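Local coordinates for RND efflux system, outer membrane lipoprotein, NodT family (Burkholderia mallei, PDB 6U94) that probably serves as the outer-membrane channel component of an RND efflux system, letting exported compounds pass across the outer membrane, at residues 173-178 with 264-269; 60-65 with 165-170; 335-340 with 353-358; 295-300 with 341-346; 401-406 with 428-433. One frame throughout, in Å; residues are numbered along the deposited sequence.

Contact 1 of 5, residues 173-178 with 264-269; sequences TYLTLL and RALLAE
Tyr174 holds CG anti to its backbone N (chi1 178°), and its ring extends to the 264-269 loop. Leu175, Leu178, Leu266 and Leu267 all place CG anti to the carbonyl carbon. The second torsion of Leu266 (chi2 92°) turns CD2 to Leu178 and CD1 over the Arg264 guanidinium. Arg264 uses the crowded first position, CG between the backbone N and the carbonyl carbon (chi1 62°). The centre of the contact is Leu266 CD2. Leu266 CD2 meets Leu178 CD1 tip to tip at 3.6 Å. Tyr174 CE2 lies 3.9 Å from Leu266 CD2, with the two side chains crossing at about a right angle. Leu175 slides past Leu266 in the opposite direction, Leu175 CD2 4.0 Å from Leu266 CD2. The other branch serves a second leucine: Leu175 CD1 is 4.0 Å from Leu267 CD1. Within the helix, Leu178 CG sits on one face of the Tyr174 ring, toward its rim.

The Arg264 guanidinium closes one end. Leu266 CD1 lies over its centre, 4.0 Å above the plane, and Arg264 NH2 is 3.5 Å from Leu178 CD1. Tyr174 OH is at the guanidinium edge, 4.1 Å from Arg264 NH2, too far for a hydrogen bond. This hydroxyl is buried and has no partner in the model. The charge of Arg264 is answered by a salt bridge from NH1 to Asp55.

Helix 156-203 thus receives the loop that leads toward helix 283-294. Helix 56-67 borders Tyr174 through Leu58 and Leu61. Helix 421-454 flanks Leu175 and Leu267, through Leu445 and Val449.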
# COMPACT_ATOMS: atom_id res chain seq x y z
N THR A 173 -4.98 -7.22 0.43
CA THR A 173 -6.16 -7.77 -0.23
C THR A 173 -7.37 -7.78 0.70
O THR A 173 -8.49 -7.47 0.27
CB THR A 173 -5.87 -9.19 -0.73
OG1 THR A 173 -4.76 -9.15 -1.63
CG2 THR A 173 -7.07 -9.76 -1.47
N TYR A 174 -7.17 -8.12 1.97
CA TYR A 174 -8.28 -8.10 2.92
C TYR A 174 -8.70 -6.68 3.24
O TYR A 174 -9.90 -6.40 3.41
CB TYR A 174 -7.90 -8.86 4.19
CG TYR A 174 -8.97 -8.86 5.26
CD1 TYR A 174 -10.14 -9.58 5.10
CD2 TYR A 174 -8.79 -8.16 6.45
CE1 TYR A 174 -11.12 -9.59 6.08
CE2 TYR A 174 -9.77 -8.16 7.44
CZ TYR A 174 -10.93 -8.88 7.24
OH TYR A 174 -11.90 -8.89 8.22
N LEU A 175 -7.74 -5.76 3.33
CA LEU A 175 -8.08 -4.35 3.51
C LEU A 175 -8.82 -3.81 2.30
O LEU A 175 -9.83 -3.10 2.44
CB LEU A 175 -6.82 -3.53 3.79
CG LEU A 175 -6.20 -3.75 5.17
CD1 LEU A 175 -4.92 -2.95 5.34
CD2 LEU A 175 -7.21 -3.40 6.26
N THR A 176 -8.34 -4.14 1.10
CA THR A 176 -9.06 -3.75 -0.12
C THR A 176 -10.46 -4.34 -0.14
O THR A 176 -11.40 -3.69 -0.61
CB THR A 176 -8.27 -4.19 -1.35
OG1 THR A 176 -7.02 -3.47 -1.41
CG2 THR A 176 -9.05 -3.92 -2.63
N LEU A 177 -10.63 -5.56 0.38
CA LEU A 177 -11.96 -6.15 0.47
C LEU A 177 -12.88 -5.29 1.34
O LEU A 177 -14.00 -4.96 0.94
CB LEU A 177 -11.86 -7.57 1.03
CG LEU A 177 -13.19 -8.28 1.29
CD1 LEU A 177 -13.98 -8.44 0.00
CD2 LEU A 177 -12.96 -9.63 1.95
N LEU A 178 -12.41 -4.94 2.54
CA LEU A 178 -13.23 -4.14 3.44
C LEU A 178 -13.51 -2.76 2.86
O LEU A 178 -14.57 -2.17 3.14
CB LEU A 178 -12.54 -4.01 4.80
CG LEU A 178 -12.23 -5.34 5.49
CD1 LEU A 178 -11.64 -5.11 6.87
CD2 LEU A 178 -13.47 -6.21 5.57
N ARG A 264 -12.55 1.66 12.52
CA ARG A 264 -11.85 0.71 13.37
C ARG A 264 -10.43 0.48 12.87
O ARG A 264 -10.15 0.54 11.68
CB ARG A 264 -12.61 -0.61 13.44
CG ARG A 264 -12.77 -1.33 12.11
CD ARG A 264 -13.76 -2.47 12.23
NE ARG A 264 -13.63 -3.45 11.16
CZ ARG A 264 -12.81 -4.50 11.20
NH1 ARG A 264 -12.05 -4.69 12.27
NH2 ARG A 264 -12.75 -5.34 10.18
N ALA A 265 -9.52 0.22 13.82
CA ALA A 265 -8.10 0.09 13.52
C ALA A 265 -7.77 -1.38 13.27
O ALA A 265 -7.99 -2.22 14.14
CB ALA A 265 -7.25 0.65 14.65
N LEU A 266 -7.23 -1.67 12.09
CA LEU A 266 -6.74 -3.00 11.76
C LEU A 266 -5.22 -3.09 11.73
O LEU A 266 -4.67 -4.14 12.05
CB LEU A 266 -7.29 -3.46 10.41
CG LEU A 266 -8.80 -3.70 10.33
CD1 LEU A 266 -9.54 -2.45 9.88
CD2 LEU A 266 -9.10 -4.88 9.42
N LEU A 267 -4.54 -2.02 11.34
CA LEU A 267 -3.09 -1.94 11.39
C LEU A 267 -2.65 -1.17 12.63
O LEU A 267 -3.33 -0.23 13.06
CB LEU A 267 -2.52 -1.27 10.14
CG LEU A 267 -2.91 -1.86 8.78
CD1 LEU A 267 -2.13 -1.18 7.67
CD2 LEU A 267 -2.69 -3.36 8.76
N ALA A 268 -1.52 -1.57 13.19
CA ALA A 268 -0.92 -0.81 14.27
C ALA A 268 -0.04 0.30 13.70
O ALA A 268 0.56 0.15 12.63
CB ALA A 268 -0.09 -1.72 15.18
N GLU A 269 0.02 1.41 14.42
CA GLU A 269 0.85 2.53 13.98
C GLU A 269 2.32 2.21 14.20
O GLU A 269 2.70 1.50 15.14
CB GLU A 269 0.46 3.80 14.73
CG GLU A 269 1.13 5.06 14.22
CD GLU A 269 0.94 5.25 12.72
OE1 GLU A 269 1.84 4.84 11.95
OE2 GLU A 269 -0.11 5.80 12.32

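Contact 2 of 5, residues 60-65 with 165-170; sequences QLVALA and SLVAEV
No aromatic ring or other flat side chain takes part in this contact; the packing is aliphatic. One backbone carbonyl is touched: Ala65 O lies 3.6 Å from Leu166 CD2. The same oxygen accepts a hydrogen bond from Arg70. Val170 is the centre. Its CG1, anti to the backbone N (chi1 171°), fits between two residues of the facing helix: Val170 CG1 is 3.8 Å from Val62 CG2 and 3.9 Å from Leu61 CB. The other methyl turns away from these, and Val170 CG2 rests 3.8 Å from Ala65 CB. The same Ala65 CB lies 4.2 Å from Leu166 CG, the branch point of that leucine. Val62 splits its two methyls between two partners. CG2 goes to Val170. Val62 and Val167 cross obliquely, Val62 CG1 3.8 Å from Val167 CG2. All six touching residues are buried. Leu246 of helix 211-247 packs on Leu166 and Val170, and Tyr452 of helix 421-454 packs on Val167. Trp49 and Leu53 lie against Val62.

The two helix axes approach to 9.4 Å and their directions differ by 144°. This is roughly antiparallel helix packing, at an oblique angle, through alanine, valine and leucine side chains. It packs the short helix 56-67 against the long helix 156-203, in the mostly helical body expected of an outer membrane factor.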
# COMPACT_ATOMS: atom_id res chain seq x y z
N GLN A 60 -5.61 -14.12 11.32
CA GLN A 60 -5.95 -15.50 10.98
C GLN A 60 -5.64 -15.80 9.52
O GLN A 60 -5.12 -16.88 9.19
CB GLN A 60 -7.43 -15.76 11.27
CG GLN A 60 -7.90 -17.15 10.90
CD GLN A 60 -9.36 -17.38 11.25
OE1 GLN A 60 -10.04 -16.48 11.74
NE2 GLN A 60 -9.85 -18.59 10.99
N LEU A 61 -5.93 -14.86 8.62
CA LEU A 61 -5.70 -15.08 7.20
C LEU A 61 -4.21 -15.22 6.90
O LEU A 61 -3.81 -16.09 6.11
CB LEU A 61 -6.30 -13.94 6.38
CG LEU A 61 -7.83 -13.84 6.45
CD1 LEU A 61 -8.28 -12.43 6.15
CD2 LEU A 61 -8.47 -14.84 5.50
N VAL A 62 -3.38 -14.37 7.51
CA VAL A 62 -1.94 -14.43 7.27
C VAL A 62 -1.36 -15.75 7.78
O VAL A 62 -0.52 -16.37 7.12
CB VAL A 62 -1.25 -13.22 7.92
CG1 VAL A 62 0.26 -13.40 7.94
CG2 VAL A 62 -1.61 -11.95 7.17
N ALA A 63 -1.82 -16.20 8.95
CA ALA A 63 -1.32 -17.46 9.49
C ALA A 63 -1.65 -18.63 8.58
O ALA A 63 -0.84 -19.55 8.41
CB ALA A 63 -1.90 -17.69 10.89
N LEU A 64 -2.84 -18.62 7.97
CA LEU A 64 -3.21 -19.69 7.05
C LEU A 64 -2.39 -19.62 5.77
O LEU A 64 -2.01 -20.65 5.21
CB LEU A 64 -4.70 -19.63 6.74
CG LEU A 64 -5.68 -19.75 7.91
CD1 LEU A 64 -7.11 -19.93 7.42
CD2 LEU A 64 -5.27 -20.87 8.86
N ALA A 65 -2.10 -18.41 5.30
CA ALA A 65 -1.26 -18.26 4.11
C ALA A 65 0.15 -18.77 4.37
O ALA A 65 0.76 -19.40 3.50
CB ALA A 65 -1.24 -16.80 3.66
N SER A 165 6.41 -10.59 1.06
CA SER A 165 5.43 -10.32 0.01
C SER A 165 4.09 -10.98 0.33
O SER A 165 3.04 -10.35 0.20
CB SER A 165 5.95 -10.81 -1.34
OG SER A 165 7.19 -10.23 -1.67
N LEU A 166 4.13 -12.24 0.77
CA LEU A 166 2.89 -12.96 1.04
C LEU A 166 2.12 -12.33 2.19
O LEU A 166 0.91 -12.13 2.10
CB LEU A 166 3.20 -14.43 1.33
CG LEU A 166 2.02 -15.37 1.51
CD1 LEU A 166 1.13 -15.37 0.28
CD2 LEU A 166 2.52 -16.79 1.80
N VAL A 167 2.82 -12.02 3.29
CA VAL A 167 2.17 -11.39 4.44
C VAL A 167 1.53 -10.07 4.02
O VAL A 167 0.38 -9.78 4.36
CB VAL A 167 3.18 -11.18 5.58
CG1 VAL A 167 2.64 -10.20 6.61
CG2 VAL A 167 3.52 -12.51 6.24
N ALA A 168 2.27 -9.26 3.26
CA ALA A 168 1.77 -7.95 2.87
C ALA A 168 0.63 -8.06 1.87
O ALA A 168 -0.35 -7.30 1.95
CB ALA A 168 2.91 -7.12 2.28
N GLU A 169 0.73 -9.00 0.92
CA GLU A 169 -0.31 -9.11 -0.10
C GLU A 169 -1.62 -9.62 0.49
O GLU A 169 -2.70 -9.24 0.03
CB GLU A 169 0.16 -10.03 -1.23
CG GLU A 169 -0.55 -9.78 -2.55
CD GLU A 169 -0.28 -8.38 -3.10
OE1 GLU A 169 0.90 -8.03 -3.28
OE2 GLU A 169 -1.26 -7.64 -3.34
N VAL A 170 -1.55 -10.49 1.51
CA VAL A 170 -2.77 -10.91 2.20
C VAL A 170 -3.41 -9.73 2.91
O VAL A 170 -4.64 -9.57 2.89
CB VAL A 170 -2.45 -12.05 3.18
CG1 VAL A 170 -3.66 -12.35 4.05
CG2 VAL A 170 -2.02 -13.30 2.43

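Contact 3 of 5, residues 335-340 with 353-358; sequences FVPQLT and LDLATV
Segment 335-340 is mostly extended, without regular strand pairing, and segment 353-358 turns from loop into a short helix at Leu355. Their backbones come closest at Leu339 and Leu353, with CA atoms 5.4 Å apart. Asp354 is the N-cap: Asp354 OD2 accepts from Thr357 N at 3.2 Å, using the anti lone pair, the one away from the other carboxylate oxygen.

Leu339 packs against the start of this helix. Its CG is anti to the carbonyl carbon (chi1 -64°), and Leu339 CD1 reaches the peptide joining the cap to the helix, 3.4 Å from both Asp354 C and Leu355 N. Further on, Leu339 CD1 is 3.9 Å from Val358 CG2. Leu355 crosses Leu339 obliquely, Leu355 CD2 3.7 Å from Leu339 CG. The other branch turns to the backbone, with Leu355 CD1 3.4 Å from Pro337 O. A looser touch is Pro337 CB to Leu355 CD2 at 4.2 Å.

Helix 299-306 borders the contact: Phe306 packs on Pro337 and Leu355, and Ala305 on Leu339. The start of helix 362-415 is also near, with Glu368 against Pro337 and Val364 against Val358.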
# COMPACT_ATOMS: atom_id res chain seq x y z
N PHE A 335 24.35 11.71 3.09
CA PHE A 335 25.17 10.84 3.93
C PHE A 335 26.62 10.89 3.47
O PHE A 335 26.90 10.84 2.27
CB PHE A 335 24.64 9.40 3.88
CG PHE A 335 25.50 8.42 4.63
CD1 PHE A 335 25.54 8.43 6.01
CD2 PHE A 335 26.26 7.48 3.95
CE1 PHE A 335 26.33 7.53 6.71
CE2 PHE A 335 27.05 6.57 4.64
CZ PHE A 335 27.09 6.60 6.02
N VAL A 336 27.53 11.01 4.42
CA VAL A 336 28.96 11.09 4.11
C VAL A 336 29.63 9.76 4.42
O VAL A 336 29.88 9.45 5.60
CB VAL A 336 29.63 12.25 4.87
CG1 VAL A 336 31.12 12.30 4.55
CG2 VAL A 336 28.95 13.57 4.53
N PRO A 337 29.95 8.95 3.42
CA PRO A 337 30.75 7.75 3.68
C PRO A 337 32.19 8.11 4.01
O PRO A 337 32.78 9.03 3.44
CB PRO A 337 30.66 6.97 2.36
CG PRO A 337 30.33 7.99 1.33
CD PRO A 337 29.48 9.02 2.02
N GLN A 338 32.75 7.38 4.97
CA GLN A 338 34.14 7.56 5.39
C GLN A 338 34.74 6.20 5.71
O GLN A 338 34.08 5.34 6.29
CB GLN A 338 34.24 8.48 6.61
CG GLN A 338 35.66 8.82 7.02
CD GLN A 338 35.74 9.50 8.37
OE1 GLN A 338 35.05 9.12 9.32
NE2 GLN A 338 36.57 10.53 8.47
N LEU A 339 36.00 6.02 5.34
CA LEU A 339 36.70 4.75 5.56
C LEU A 339 37.55 4.87 6.82
O LEU A 339 38.54 5.61 6.85
CB LEU A 339 37.55 4.39 4.35
CG LEU A 339 36.77 4.12 3.06
CD1 LEU A 339 37.71 3.89 1.90
CD2 LEU A 339 35.84 2.93 3.24
N THR A 340 37.14 4.15 7.87
CA THR A 340 37.91 4.05 9.10
C THR A 340 38.34 2.63 9.41
O THR A 340 39.29 2.44 10.17
CB THR A 340 37.10 4.59 10.29
OG1 THR A 340 35.99 3.71 10.53
CG2 THR A 340 36.58 5.99 9.99
N LEU A 353 41.84 2.77 2.43
CA LEU A 353 41.36 4.02 3.01
C LEU A 353 41.01 5.06 1.96
O LEU A 353 40.78 6.22 2.30
CB LEU A 353 42.41 4.58 3.98
CG LEU A 353 42.88 3.62 5.08
CD1 LEU A 353 43.73 4.36 6.10
CD2 LEU A 353 41.70 2.92 5.75
N ASP A 354 40.95 4.67 0.69
CA ASP A 354 40.55 5.56 -0.40
C ASP A 354 39.20 5.09 -0.92
O ASP A 354 39.07 3.97 -1.42
CB ASP A 354 41.58 5.58 -1.52
CG ASP A 354 41.32 6.67 -2.53
OD1 ASP A 354 41.75 7.82 -2.29
OD2 ASP A 354 40.68 6.39 -3.57
N LEU A 355 38.18 5.96 -0.81
CA LEU A 355 36.84 5.58 -1.22
C LEU A 355 36.78 5.25 -2.71
O LEU A 355 36.11 4.29 -3.11
CB LEU A 355 35.86 6.71 -0.89
CG LEU A 355 35.33 6.73 0.54
CD1 LEU A 355 34.69 8.08 0.85
CD2 LEU A 355 34.32 5.61 0.74
N ALA A 356 37.49 6.02 -3.54
CA ALA A 356 37.41 5.82 -4.98
C ALA A 356 37.89 4.43 -5.38
O ALA A 356 37.29 3.77 -6.24
CB ALA A 356 38.21 6.90 -5.71
N THR A 357 38.97 3.96 -4.76
CA THR A 357 39.51 2.65 -5.11
C THR A 357 38.63 1.52 -4.58
O THR A 357 38.48 0.49 -5.24
CB THR A 357 40.94 2.50 -4.60
OG1 THR A 357 40.94 2.44 -3.17
CG2 THR A 357 41.79 3.68 -5.03
N VAL A 358 38.06 1.70 -3.39
CA VAL A 358 37.18 0.68 -2.83
C VAL A 358 35.88 0.58 -3.62
O VAL A 358 35.26 -0.48 -3.67
CB VAL A 358 36.94 0.97 -1.33
CG1 VAL A 358 35.98 -0.05 -0.73
CG2 VAL A 358 38.25 0.95 -0.57

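Contact 4 of 5, residues 295-300 with 341-346; sequences ANAQIG and LPIFNA. Unlike the reference sequence in segment 295-300: Gln298 (reference Asn).
Phe344 starts with its CB pointing away from segment 295-300, yet its ring comes back to it. CG is anti to the carbonyl carbon (chi1 -64°). From there Phe344 CD1 lies 4.2 Å from Ala297 CB, and Phe344 CE1 approaches the same methyl to 4.0 Å. Ala295 O sits at the ring edge, near its plane, 4.1 Å from Phe344 CE1. Ile343 CG2 lies on one face of the ring, toward its rim, and Ile343 CG2 also touches Ala297 CB at 3.8 Å. Val364 of helix 362-415 also packs on the ring.

The main bond joins the backbones. Gln298 N donates to Ile343 O at 2.7 Å, nearly straight (164°) and in the carbonyl plane. Ile343 O also receives a CA-H...O contact from Ala297 CA at 3.1 Å. Asn345 ND2 gives a weak, bent bond to Asn296 O, 2.9 Å long. Asn296, with positive phi, is the C-prime residue of a Schellman motif that ends helix 283-294. Two residues on, Gln298, which differs from the reference sequence, is the N-cap of helix 299-306; its OE1 weakly accepts from Gly300 N.

One short, nearly straight backbone bond links the two segments, beside apolar packing of Ala297, Ile343 and Phe344. Being backbone to backbone, that bond does not depend on side-chain chemistry. The side-chain amide of Asn345 adds only a weak bond at an exposed place.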
# COMPACT_ATOMS: atom_id res chain seq x y z
N ALA A 295 33.30 -12.54 -0.66
CA ALA A 295 34.43 -11.86 -1.28
C ALA A 295 35.49 -11.42 -0.27
O ALA A 295 36.34 -10.59 -0.61
CB ALA A 295 33.94 -10.64 -2.08
N ASN A 296 35.44 -11.95 0.95
CA ASN A 296 36.43 -11.74 2.01
C ASN A 296 36.42 -10.32 2.57
O ASN A 296 37.41 -9.89 3.17
CB ASN A 296 37.85 -12.08 1.53
CG ASN A 296 38.35 -13.38 2.11
OD1 ASN A 296 37.88 -13.82 3.16
ND2 ASN A 296 39.31 -14.00 1.43
N ALA A 297 35.32 -9.59 2.41
CA ALA A 297 35.25 -8.27 3.02
C ALA A 297 34.78 -8.37 4.47
O ALA A 297 34.14 -9.35 4.87
CB ALA A 297 34.31 -7.35 2.22
N GLN A 298 35.13 -7.36 5.26
CA GLN A 298 34.65 -7.24 6.63
C GLN A 298 33.37 -6.40 6.62
O GLN A 298 33.39 -5.21 6.26
CB GLN A 298 35.73 -6.63 7.52
CG GLN A 298 35.26 -5.70 8.63
CD GLN A 298 34.59 -6.38 9.81
OE1 GLN A 298 33.90 -7.39 9.67
NE2 GLN A 298 34.77 -5.81 11.00
N ILE A 299 32.25 -7.02 7.01
CA ILE A 299 30.95 -6.36 6.93
C ILE A 299 30.87 -5.20 7.90
O ILE A 299 30.29 -4.15 7.60
CB ILE A 299 29.83 -7.39 7.17
CG1 ILE A 299 29.85 -8.42 6.07
CG2 ILE A 299 28.47 -6.71 7.19
CD1 ILE A 299 29.69 -7.84 4.69
N GLY A 300 31.45 -5.37 9.09
CA GLY A 300 31.48 -4.27 10.04
C GLY A 300 32.12 -3.02 9.47
O GLY A 300 31.59 -1.91 9.62
N LEU A 341 37.66 1.63 8.87
CA LEU A 341 38.06 0.26 8.99
C LEU A 341 38.33 -0.31 7.61
O LEU A 341 37.57 -0.03 6.67
CB LEU A 341 36.98 -0.57 9.69
CG LEU A 341 36.83 -0.37 11.19
CD1 LEU A 341 35.45 -0.82 11.64
CD2 LEU A 341 37.91 -1.17 11.88
N PRO A 342 39.40 -1.08 7.44
CA PRO A 342 39.66 -1.70 6.13
C PRO A 342 38.53 -2.65 5.76
O PRO A 342 38.17 -3.55 6.52
CB PRO A 342 40.98 -2.44 6.34
CG PRO A 342 41.61 -1.77 7.52
CD PRO A 342 40.47 -1.36 8.40
N ILE A 343 37.97 -2.44 4.57
CA ILE A 343 36.90 -3.33 4.12
C ILE A 343 37.48 -4.67 3.68
O ILE A 343 36.85 -5.72 3.88
CB ILE A 343 36.08 -2.65 3.01
CG1 ILE A 343 35.31 -1.47 3.61
CG2 ILE A 343 35.14 -3.63 2.35
CD1 ILE A 343 34.51 -0.68 2.59
N PHE A 344 38.68 -4.67 3.11
CA PHE A 344 39.30 -5.89 2.61
C PHE A 344 40.55 -6.22 3.42
O PHE A 344 41.32 -5.33 3.78
CB PHE A 344 39.66 -5.75 1.14
CG PHE A 344 38.48 -5.57 0.24
CD1 PHE A 344 37.70 -6.66 -0.13
CD2 PHE A 344 38.13 -4.31 -0.23
CE1 PHE A 344 36.60 -6.50 -0.95
CE2 PHE A 344 37.04 -4.15 -1.06
CZ PHE A 344 36.27 -5.24 -1.42
N ASN A 345 40.73 -7.51 3.70
CA ASN A 345 41.97 -7.96 4.33
C ASN A 345 43.15 -7.91 3.37
O ASN A 345 44.30 -7.91 3.81
CB ASN A 345 41.79 -9.39 4.87
CG ASN A 345 40.59 -9.52 5.78
OD1 ASN A 345 40.67 -9.26 6.98
ND2 ASN A 345 39.45 -9.92 5.22
N ALA A 346 42.88 -7.85 2.06
CA ALA A 346 43.92 -7.82 1.05
C ALA A 346 44.17 -6.39 0.58
O ALA A 346 43.44 -5.45 0.93
CB ALA A 346 43.53 -8.71 -0.14

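Contact 5 of 5, residues 401-406 with 428-433; sequences DLAETK and RQLFAA
The helices of segments 401-406 and 428-433 run antiparallel, 154° between their directions, with axes 9.2 Å apart at closest approach. Leu402 carries the contact. Its CG is anti to the carbonyl carbon. Its two methyls both meet Gln429, and CD1 also reaches Ala433. Leu402 CD1 lies 3.6 Å from Gln429 O and 3.8 Å from Ala433 CB. Leu402 CD2 is 3.4 Å from Gln429 OE1, where the extended glutamine crosses at about a right angle. Gln429 NE2 makes a weak hydrogen bond to Asp425.

Leu430 answers from the opposite helix. Its CG is anti to the backbone N (chi1 175°), so Leu430 CD1 tucks beside Leu402 CB at 4.0 Å and lies equally close to Ala403 N. Leu430 CD2 touches the aliphatic part of the lysine, 4.1 Å from Lys406 CD. The lysine then bends at its end, and NZ forms a salt bridge with Asp410 in its own helix. Thr405 OG1 donates to Asp401 O at 2.9 Å, from above the carbonyl plane.

Leu186 and Thr190 of helix 156-203 pack on Phe431. The contact joins two arms of a long antiparallel hairpin, consistent with the helical hairpins that form the periplasmic barrel in assembled outer membrane factors.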
# COMPACT_ATOMS: atom_id res chain seq x y z
N ASP A 401 -18.63 20.38 3.23
CA ASP A 401 -19.25 21.52 2.56
C ASP A 401 -20.30 21.08 1.55
O ASP A 401 -21.36 21.71 1.44
CB ASP A 401 -18.18 22.37 1.88
CG ASP A 401 -17.32 23.13 2.87
OD1 ASP A 401 -17.82 23.47 3.95
OD2 ASP A 401 -16.13 23.39 2.55
N LEU A 402 -20.03 20.01 0.80
CA LEU A 402 -20.99 19.52 -0.18
C LEU A 402 -22.26 19.02 0.50
O LEU A 402 -23.36 19.19 -0.04
CB LEU A 402 -20.37 18.42 -1.04
CG LEU A 402 -19.18 18.83 -1.91
CD1 LEU A 402 -18.47 17.61 -2.46
CD2 LEU A 402 -19.62 19.75 -3.03
N ALA A 403 -22.12 18.38 1.66
CA ALA A 403 -23.30 17.94 2.41
C ALA A 403 -24.19 19.11 2.78
O ALA A 403 -25.42 19.04 2.65
CB ALA A 403 -22.87 17.17 3.66
N GLU A 404 -23.58 20.21 3.25
CA GLU A 404 -24.36 21.39 3.61
C GLU A 404 -24.93 22.08 2.37
O GLU A 404 -26.07 22.56 2.40
CB GLU A 404 -23.50 22.36 4.42
CG GLU A 404 -24.14 23.71 4.69
CD GLU A 404 -25.28 23.65 5.70
OE1 GLU A 404 -25.57 22.56 6.22
OE2 GLU A 404 -25.87 24.71 5.99
N THR A 405 -24.16 22.12 1.29
CA THR A 405 -24.66 22.70 0.05
C THR A 405 -25.90 21.97 -0.44
O THR A 405 -26.90 22.59 -0.80
CB THR A 405 -23.57 22.69 -1.03
OG1 THR A 405 -22.46 23.46 -0.58
CG2 THR A 405 -24.10 23.29 -2.33
N LYS A 406 -25.85 20.63 -0.45
CA LYS A 406 -27.01 19.85 -0.84
C LYS A 406 -28.19 20.09 0.10
O LYS A 406 -29.35 20.04 -0.33
CB LYS A 406 -26.66 18.36 -0.88
CG LYS A 406 -27.82 17.47 -1.31
CD LYS A 406 -27.51 16.00 -1.10
CE LYS A 406 -28.79 15.18 -1.05
NZ LYS A 406 -29.64 15.56 0.12
N ARG A 428 -24.44 14.91 -6.97
CA ARG A 428 -23.49 14.22 -7.83
C ARG A 428 -22.05 14.49 -7.40
O ARG A 428 -21.20 13.59 -7.46
CB ARG A 428 -23.72 14.65 -9.28
CG ARG A 428 -22.46 14.95 -10.07
CD ARG A 428 -22.78 15.57 -11.42
NE ARG A 428 -22.72 17.03 -11.40
CZ ARG A 428 -22.83 17.79 -12.47
NH1 ARG A 428 -23.00 17.24 -13.67
NH2 ARG A 428 -22.76 19.11 -12.37
N GLN A 429 -21.77 15.71 -6.94
CA GLN A 429 -20.44 16.00 -6.42
C GLN A 429 -20.22 15.35 -5.06
O GLN A 429 -19.10 14.93 -4.74
CB GLN A 429 -20.22 17.51 -6.32
CG GLN A 429 -20.09 18.22 -7.65
CD GLN A 429 -19.73 19.68 -7.49
OE1 GLN A 429 -19.26 20.10 -6.44
NE2 GLN A 429 -19.95 20.46 -8.54
N LEU A 430 -21.27 15.27 -4.24
CA LEU A 430 -21.14 14.66 -2.92
C LEU A 430 -20.84 13.17 -3.04
O LEU A 430 -19.92 12.66 -2.38
CB LEU A 430 -22.41 14.89 -2.11
CG LEU A 430 -22.50 14.21 -0.74
CD1 LEU A 430 -21.41 14.72 0.19
CD2 LEU A 430 -23.87 14.42 -0.13
N PHE A 431 -21.59 12.46 -3.88
CA PHE A 431 -21.38 11.02 -4.04
C PHE A 431 -20.01 10.72 -4.63
O PHE A 431 -19.39 9.71 -4.27
CB PHE A 431 -22.49 10.43 -4.90
CG PHE A 431 -22.38 8.95 -5.11
CD1 PHE A 431 -22.17 8.10 -4.04
CD2 PHE A 431 -22.49 8.40 -6.38
CE1 PHE A 431 -22.07 6.73 -4.22
CE2 PHE A 431 -22.39 7.04 -6.57
CZ PHE A 431 -22.17 6.20 -5.49
N ALA A 432 -19.52 11.58 -5.52
CA ALA A 432 -18.18 11.38 -6.06
C ALA A 432 -17.12 11.59 -4.99
O ALA A 432 -16.11 10.87 -4.94
CB ALA A 432 -17.94 12.31 -7.25
N ALA A 433 -17.34 12.58 -4.11
CA ALA A 433 -16.36 12.86 -3.06
C ALA A 433 -16.36 11.78 -1.99
O ALA A 433 -15.31 11.49 -1.41
CB ALA A 433 -16.64 14.23 -2.44

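In the fold
Contacts 1 and 2 form one buried region near the middle of the chain, with centres 13 Å apart. Both use helix 156-203, and they touch where Tyr174 CD1 meets Leu61 CD1 at 3.6 Å. Contacts 3 and 4 form a second pair, 13 Å apart between centres, at the surface. Their segments alternate along the chain, and they join through Val358 CG1 and Ile343 CD1, 3.7 Å apart. Contact 5 lies on the other side of the chain's centre from that pair, about 63 Å from contact 4 between centres. Contact 1 is nearer to contact 5, about 26 Å between centres. Helix 362-415 connects the ends: it begins beside contacts 3 and 4 and runs to contact 5.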